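Local coordinates for protein paenibacillus xanthan lyase (Paenibacillus, PDB 6F2P) that cleaves the polysaccharide xanthan as a lyase of polysaccharide lyase family 8, binding several calcium ions along its multidomain chain, at residues A[761-773]-A[809-821]. Sequence-based numbering, arbitrary orientation.
Sequences PIPIPNPYEAEAL and FSLDVTQPGTYDV. With CA (calcium ion), chain C.
The ring of Y768 is sandwiched between L811 and P765: L811 CD2 makes a CH-pi contact over one face, 3.9 Å from the ring centroid, P765 O lies above the middle of the opposite face, and D812 O sits at the edge, in the ring plane. The setting is a calcium-binding beta-sandwich, consistent with a carbohydrate-binding-module-like domain. Strand 806-813 belongs to one sheet, while Y768, paired with F896, and strand 817-826 belong to the other. The proline-rich segment 761-767 leads into Y768 and packs against the end of strand 806-813 and the turn after it. Y768 CG stands anti to its carbonyl carbon (chi1 -70°), which sends the ring across to strand 809-813, where OH donates to D812 O at 2.7 Å from above the carbonyl plane. The carboxylate of D812 turns elsewhere, to Y705 and K734. Nearer the calcium end, L773 CB lies 3.7 Å from F809 CD1, and L773 CD1 touches L811 CD1. E769 and E771 bind that calcium ion together with S791, K794 and D894; E771 uses both carboxylate oxygens. At the turn between strands 809-813 and 817-821, I764 CD1 touches both Q815 N and the hydroxyl of Y819, and that hydroxyl donates to Q815 O. Beyond it, I762 O takes two hydrogen bonds from opposite faces of its carbonyl plane, one of them from T814 OG1 at 2.6 Å. The other comes from Q815 NE2 at 2.8 Å, along a nearly straight N-H, with I762 O lying almost in the amide plane of Q815.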
loop_
_atom_site.group_PDB
_atom_site.type_symbol
_atom_site.label_atom_id
_atom_site.label_comp_id
_atom_site.label_asym_id
_atom_site.label_seq_id
_atom_site.Cartn_x
_atom_site.Cartn_y
_atom_site.Cartn_z
ATOM N N PRO A 761 -7.688 27.836 17.022
ATOM C CA PRO A 761 -7.097 26.734 17.786
ATOM C C PRO A 761 -8.122 25.631 18.028
ATOM O O PRO A 761 -9.305 25.915 18.176
ATOM C CB PRO A 761 -6.669 27.399 19.107
ATOM C CG PRO A 761 -7.217 28.838 19.056
ATOM C CD PRO A 761 -7.381 29.151 17.608
ATOM N N ILE A 762 -7.675 24.383 18.032
ATOM C CA ILE A 762 -8.579 23.248 18.160
ATOM C C ILE A 762 -8.568 22.764 19.599
ATOM O O ILE A 762 -7.612 22.123 20.033
ATOM C CB ILE A 762 -8.154 22.093 17.227
ATOM C CG1 ILE A 762 -8.168 22.551 15.768
ATOM C CG2 ILE A 762 -9.055 20.880 17.406
ATOM C CD1 ILE A 762 -7.801 21.452 14.793
ATOM N N PRO A 763 -9.631 23.071 20.355
ATOM C CA PRO A 763 -9.641 22.728 21.784
ATOM C C PRO A 763 -9.745 21.221 21.992
ATOM O O PRO A 763 -10.034 20.495 21.031
ATOM C CB PRO A 763 -10.894 23.434 22.302
ATOM C CG PRO A 763 -11.783 23.541 21.107
ATOM C CD PRO A 763 -10.887 23.706 19.918
ATOM N N ILE A 764 -9.494 20.758 23.213
ATOM C CA ILE A 764 -9.593 19.336 23.517
ATOM C C ILE A 764 -11.023 18.861 23.301
ATOM O O ILE A 764 -11.937 19.305 23.988
ATOM C CB ILE A 764 -9.183 19.045 24.963
ATOM C CG1 ILE A 764 -7.738 19.486 25.207
ATOM C CG2 ILE A 764 -9.370 17.585 25.282
ATOM C CD1 ILE A 764 -6.718 18.798 24.307
ATOM N N PRO A 765 -11.226 17.954 22.335
ATOM C CA PRO A 765 -12.573 17.507 21.956
ATOM C C PRO A 765 -13.290 16.702 23.043
ATOM O O PRO A 765 -13.665 15.558 22.802
ATOM C CB PRO A 765 -12.308 16.618 20.736
ATOM C CG PRO A 765 -10.926 16.137 20.920
ATOM C CD PRO A 765 -10.181 17.288 21.538
ATOM N N ASN A 766 -13.484 17.294 24.215
ATOM C CA ASN A 766 -14.191 16.629 25.305
ATOM C C ASN A 766 -15.695 16.604 25.070
ATOM O O ASN A 766 -16.264 17.592 24.614
ATOM C CB ASN A 766 -13.883 17.316 26.643
ATOM C CG ASN A 766 -12.518 16.930 27.198
ATOM O OD1 ASN A 766 -12.098 15.773 27.102
ATOM N ND2 ASN A 766 -11.821 17.899 27.785
ATOM N N PRO A 767 -16.342 15.462 25.363
ATOM C CA PRO A 767 -15.676 14.230 25.800
ATOM C C PRO A 767 -15.245 13.366 24.612
ATOM O O PRO A 767 -15.797 13.504 23.517
ATOM C CB PRO A 767 -16.771 13.516 26.594
ATOM C CG PRO A 767 -18.028 13.914 25.899
ATOM C CD PRO A 767 -17.813 15.329 25.390
ATOM N N TYR A 768 -14.256 12.501 24.827
ATOM C CA TYR A 768 -13.847 11.540 23.820
ATOM C C TYR A 768 -14.762 10.332 23.976
ATOM O O TYR A 768 -14.558 9.524 24.878
ATOM C CB TYR A 768 -12.411 11.081 24.075
ATOM C CG TYR A 768 -11.317 12.104 23.840
ATOM C CD1 TYR A 768 -10.932 12.990 24.841
ATOM C CD2 TYR A 768 -10.632 12.146 22.635
ATOM C CE1 TYR A 768 -9.917 13.907 24.633
ATOM C CE2 TYR A 768 -9.619 13.056 22.419
ATOM C CZ TYR A 768 -9.269 13.934 23.420
ATOM O OH TYR A 768 -8.259 14.842 23.203
ATOM N N GLU A 769 -15.771 10.203 23.120
ATOM C CA GLU A 769 -16.730 9.108 23.258
ATOM C C GLU A 769 -16.108 7.757 22.955
ATOM O O GLU A 769 -15.598 7.532 21.857
ATOM C CB GLU A 769 -17.945 9.334 22.362
ATOM C CG GLU A 769 -18.636 10.661 22.611
ATOM C CD GLU A 769 -19.432 10.678 23.907
ATOM O OE1 GLU A 769 -20.201 11.640 24.104
ATOM O OE2 GLU A 769 -19.305 9.740 24.726
ATOM N N ALA A 770 -16.161 6.863 23.939
ATOM C CA ALA A 770 -15.564 5.540 23.820
ATOM C C ALA A 770 -16.110 4.812 22.598
ATOM O O ALA A 770 -15.364 4.189 21.852
ATOM C CB ALA A 770 -15.827 4.732 25.077
ATOM N N GLU A 771 -17.416 4.925 22.389
ATOM C CA GLU A 771 -18.076 4.261 21.273
ATOM C C GLU A 771 -17.592 4.730 19.901
ATOM O O GLU A 771 -17.947 4.136 18.891
ATOM C CB GLU A 771 -19.594 4.451 21.361
ATOM C CG GLU A 771 -20.062 5.889 21.170
ATOM C CD GLU A 771 -20.320 6.596 22.495
ATOM O OE1 GLU A 771 -21.068 7.604 22.506
ATOM O OE2 GLU A 771 -19.779 6.128 23.519
ATOM N N ALA A 772 -16.803 5.797 19.853
ATOM C CA ALA A 772 -16.360 6.327 18.564
ATOM C C ALA A 772 -14.844 6.448 18.476
ATOM O O ALA A 772 -14.310 7.146 17.605
ATOM C CB ALA A 772 -17.024 7.667 18.276
ATOM N N LEU A 773 -14.152 5.756 19.371
ATOM C CA LEU A 773 -12.701 5.810 19.399
ATOM C C LEU A 773 -12.084 4.662 18.618
ATOM O O LEU A 773 -12.443 3.503 18.818
ATOM C CB LEU A 773 -12.202 5.788 20.840
ATOM C CG LEU A 773 -12.386 7.108 21.575
ATOM C CD1 LEU A 773 -11.983 6.970 23.042
ATOM C CD2 LEU A 773 -11.579 8.196 20.870
ATOM N N PHE A 809 -7.061 2.415 23.115
ATOM C CA PHE A 809 -7.691 3.368 22.208
ATOM C C PHE A 809 -6.686 4.397 21.700
ATOM O O PHE A 809 -5.630 4.592 22.298
ATOM C CB PHE A 809 -8.825 4.112 22.910
ATOM C CG PHE A 809 -9.866 3.225 23.518
ATOM C CD1 PHE A 809 -10.971 2.826 22.778
ATOM C CD2 PHE A 809 -9.767 2.823 24.843
ATOM C CE1 PHE A 809 -11.952 2.017 23.338
ATOM C CE2 PHE A 809 -10.745 2.027 25.416
ATOM C CZ PHE A 809 -11.842 1.623 24.660
ATOM N N SER A 810 -7.028 5.067 20.606
ATOM C CA SER A 810 -6.222 6.180 20.135
ATOM C C SER A 810 -7.019 7.474 20.218
ATOM O O SER A 810 -8.077 7.604 19.609
ATOM C CB SER A 810 -5.734 5.951 18.706
ATOM O OG SER A 810 -4.898 7.021 18.301
ATOM N N LEU A 811 -6.498 8.425 20.986
ATOM C CA LEU A 811 -7.150 9.710 21.191
ATOM C C LEU A 811 -6.298 10.820 20.596
ATOM O O LEU A 811 -5.072 10.826 20.748
ATOM C CB LEU A 811 -7.357 9.975 22.685
ATOM C CG LEU A 811 -8.449 9.231 23.465
ATOM C CD1 LEU A 811 -8.247 7.710 23.456
ATOM C CD2 LEU A 811 -8.511 9.761 24.901
ATOM N N ASP A 812 -6.946 11.757 19.914
ATOM C CA ASP A 812 -6.249 12.921 19.386
ATOM C C ASP A 812 -6.192 14.032 20.443
ATOM O O ASP A 812 -7.186 14.716 20.689
ATOM C CB ASP A 812 -6.947 13.427 18.123
ATOM C CG ASP A 812 -6.140 14.483 17.392
ATOM O OD1 ASP A 812 -5.085 14.908 17.922
ATOM O OD2 ASP A 812 -6.566 14.895 16.289
ATOM N N VAL A 813 -5.031 14.202 21.071
ATOM C CA VAL A 813 -4.838 15.273 22.043
ATOM C C VAL A 813 -4.357 16.523 21.310
ATOM O O VAL A 813 -3.171 16.662 20.991
ATOM C CB VAL A 813 -3.831 14.869 23.135
ATOM C CG1 VAL A 813 -3.638 16.005 24.150
ATOM C CG2 VAL A 813 -4.290 13.588 23.824
ATOM N N THR A 814 -5.292 17.434 21.053
ATOM C CA THR A 814 -5.074 18.538 20.120
ATOM C C THR A 814 -4.324 19.732 20.697
ATOM O O THR A 814 -3.917 20.625 19.954
ATOM C CB THR A 814 -6.408 19.040 19.563
ATOM O OG1 THR A 814 -7.180 19.606 20.629
ATOM C CG2 THR A 814 -7.183 17.885 18.929
ATOM N N GLN A 815 -4.161 19.758 22.017
ATOM C CA GLN A 815 -3.442 20.840 22.688
ATOM C C GLN A 815 -2.472 20.255 23.696
ATOM O O GLN A 815 -2.885 19.558 24.623
ATOM C CB GLN A 815 -4.409 21.790 23.410
ATOM C CG GLN A 815 -5.380 22.504 22.493
ATOM C CD GLN A 815 -4.670 23.403 21.500
ATOM O OE1 GLN A 815 -3.581 23.911 21.771
ATOM N NE2 GLN A 815 -5.285 23.609 20.343
ATOM N N PRO A 816 -1.176 20.538 23.525
ATOM C CA PRO A 816 -0.187 20.052 24.489
ATOM C C PRO A 816 -0.481 20.607 25.874
ATOM O O PRO A 816 -0.932 21.743 25.991
ATOM C CB PRO A 816 1.132 20.625 23.957
ATOM C CG PRO A 816 0.732 21.790 23.114
ATOM C CD PRO A 816 -0.580 21.418 22.506
ATOM N N GLY A 817 -0.239 19.805 26.903
ATOM C CA GLY A 817 -0.411 20.241 28.271
ATOM C C GLY A 817 -0.389 19.062 29.218
ATOM O O GLY A 817 -0.270 17.914 28.791
ATOM N N THR A 818 -0.491 19.345 30.512
ATOM C CA THR A 818 -0.655 18.297 31.505
ATOM C C THR A 818 -2.123 18.198 31.905
ATOM O O THR A 818 -2.681 19.119 32.490
ATOM C CB THR A 818 0.201 18.565 32.746
ATOM O OG1 THR A 818 1.586 18.489 32.390
ATOM C CG2 THR A 818 -0.096 17.544 33.834
ATOM N N TYR A 819 -2.753 17.079 31.576
ATOM C CA TYR A 819 -4.175 16.927 31.836
ATOM C C TYR A 819 -4.462 15.834 32.858
ATOM O O TYR A 819 -3.795 14.796 32.905
ATOM C CB TYR A 819 -4.940 16.637 30.537
ATOM C CG TYR A 819 -4.785 17.702 29.476
ATOM C CD1 TYR A 819 -5.551 18.861 29.506
ATOM C CD2 TYR A 819 -3.870 17.552 28.446
ATOM C CE1 TYR A 819 -5.407 19.837 28.539
ATOM C CE2 TYR A 819 -3.720 18.524 27.473
ATOM C CZ TYR A 819 -4.488 19.661 27.523
ATOM O OH TYR A 819 -4.331 20.624 26.550
ATOM N N ASP A 820 -5.463 16.093 33.685
ATOM C CA ASP A 820 -6.002 15.090 34.580
ATOM C C ASP A 820 -6.929 14.203 33.737
ATOM O O ASP A 820 -7.836 14.701 33.067
ATOM C CB ASP A 820 -6.765 15.797 35.701
ATOM C CG ASP A 820 -7.012 14.911 36.893
ATOM O OD1 ASP A 820 -6.307 13.889 37.032
ATOM O OD2 ASP A 820 -7.909 15.246 37.696
ATOM N N VAL A 821 -6.685 12.896 33.735
ATOM C CA VAL A 821 -7.466 12.000 32.886
ATOM C C VAL A 821 -8.645 11.368 33.617
ATOM O O VAL A 821 -8.462 10.616 34.570
ATOM C CB VAL A 821 -6.604 10.889 32.285
ATOM C CG1 VAL A 821 -7.460 9.978 31.415
ATOM C CG2 VAL A 821 -5.479 11.494 31.474
HETATM CA CA CA C . -20.561 7.563 25.078
HETATM O O HOH W 1 -5.325 23.957 17.056
#